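Local coordinates for putative uncharacterized protein (Chaetomium thermophilum, PDB 4XRI) that probably carries cargo proteins into the nucleus as a flexible HEAT-repeat transport receptor of the importin-beta type and is likely to bind a small GTPase, at residues 282-285 against 286-289. The protein carries 2 engineered substitutions. Residues are numbered along the deposited sequence; the frame is centred on the assembly and turned at random.
Sequences SDDE and DVAK
D284 turns its carboxylate over the start of helix 285-310, where OD1 accepts from two backbone amides at once. The bond from V287 N to D284 OD1, 3.2 Å long, is fairly straight and arrives on the anti side of the carboxylate, slightly out of its plane; that from D286 N is shorter but bent and weak. With CG anti to the backbone N (chi1 -176°), the acid lies across V287 at about a right angle, and V287 CG1 sits 3.1 Å from D284 OD1. D284 is thus the N-cap of this helix, in the turn after helix 265-280 of this HEAT-repeat solenoid. Its second oxygen, OD2, is hydrogen-bonded to S243 at the start of the neighbouring helix 243-260. An alanine here would remove both carboxylate oxygens and is likely to leave the amides of D286 and V287 without their cap and S243 without this partner. The other methyl of V287, CG2, packs 3.5 Å from S282 CB, while S282 OG accepts from D284 N in an ST turn. Along the first turn, the E285 and K289 side chains pass at a slant, with E285 OE2 3.8 Å from K289 CE; their charged ends instead bond to the backbone of I354 and Y352.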
loop_
_atom_site.group_PDB
_atom_site.type_symbol
_atom_site.label_atom_id
_atom_site.label_comp_id
_atom_site.label_asym_id
_atom_site.label_seq_id
_atom_site.Cartn_x
_atom_site.Cartn_y
_atom_site.Cartn_z
ATOM N N SER A 282 29.580 -8.266 10.109
ATOM C CA SER A 282 30.470 -7.115 10.227
ATOM C C SER A 282 30.267 -6.343 11.526
ATOM O O SER A 282 29.168 -6.309 12.078
ATOM C CB SER A 282 30.276 -6.175 9.040
ATOM O OG SER A 282 31.019 -4.980 9.206
ATOM N N ASP A 283 31.339 -5.720 12.004
ATOM C CA ASP A 283 31.285 -4.905 13.213
ATOM C C ASP A 283 30.615 -3.567 12.933
ATOM O O ASP A 283 30.155 -2.887 13.849
ATOM C CB ASP A 283 32.692 -4.690 13.780
ATOM C CG ASP A 283 33.341 -5.985 14.226
ATOM O OD1 ASP A 283 32.607 -6.897 14.666
ATOM O OD2 ASP A 283 34.582 -6.093 14.139
ATOM N N ASP A 284 30.573 -3.192 11.659
ATOM C CA ASP A 284 29.896 -1.975 11.235
ATOM C C ASP A 284 28.423 -2.273 10.992
ATOM O O ASP A 284 28.081 -3.060 10.108
ATOM C CB ASP A 284 30.551 -1.405 9.975
ATOM C CG ASP A 284 29.945 -0.082 9.547
ATOM O OD1 ASP A 284 28.822 -0.084 9.004
ATOM O OD2 ASP A 284 30.599 0.963 9.743
ATOM N N GLU A 285 27.553 -1.645 11.775
ATOM C CA GLU A 285 26.127 -1.949 11.721
ATOM C C GLU A 285 25.509 -1.624 10.363
ATOM O O GLU A 285 24.567 -2.290 9.929
ATOM C CB GLU A 285 25.376 -1.196 12.824
ATOM C CG GLU A 285 23.880 -1.484 12.853
ATOM C CD GLU A 285 23.237 -1.150 14.183
ATOM O OE1 GLU A 285 23.968 -0.759 15.116
ATOM O OE2 GLU A 285 22.000 -1.284 14.294
ATOM N N ASP A 286 26.053 -0.623 9.681
ATOM C CA ASP A 286 25.482 -0.184 8.411
ATOM C C ASP A 286 25.703 -1.185 7.274
ATOM O O ASP A 286 24.806 -1.394 6.458
ATOM C CB ASP A 286 26.044 1.183 8.017
ATOM C CG ASP A 286 25.542 2.299 8.913
ATOM O OD1 ASP A 286 24.325 2.573 8.887
ATOM O OD2 ASP A 286 26.359 2.904 9.639
ATOM N N VAL A 287 26.878 -1.806 7.208
ATOM C CA VAL A 287 27.114 -2.800 6.162
ATOM C C VAL A 287 26.437 -4.107 6.555
ATOM O O VAL A 287 26.026 -4.888 5.695
ATOM C CB VAL A 287 28.622 -3.038 5.892
ATOM C CG1 VAL A 287 29.469 -2.026 6.625
ATOM C CG2 VAL A 287 29.041 -4.461 6.244
ATOM N N ALA A 288 26.310 -4.330 7.861
ATOM C CA ALA A 288 25.595 -5.493 8.367
ATOM C C ALA A 288 24.134 -5.413 7.944
ATOM O O ALA A 288 23.549 -6.403 7.505
ATOM C CB ALA A 288 25.710 -5.587 9.882
ATOM N N LYS A 289 23.557 -4.220 8.072
ATOM C CA LYS A 289 22.186 -3.960 7.634
ATOM C C LYS A 289 21.998 -4.255 6.153
ATOM O O LYS A 289 21.006 -4.861 5.748
ATOM C CB LYS A 289 21.796 -2.507 7.904
ATOM C CG LYS A 289 21.466 -2.172 9.345
ATOM C CD LYS A 289 20.991 -0.732 9.437
ATOM C CE LYS A 289 20.850 -0.269 10.868
ATOM N NZ LYS A 289 20.389 1.145 10.921
#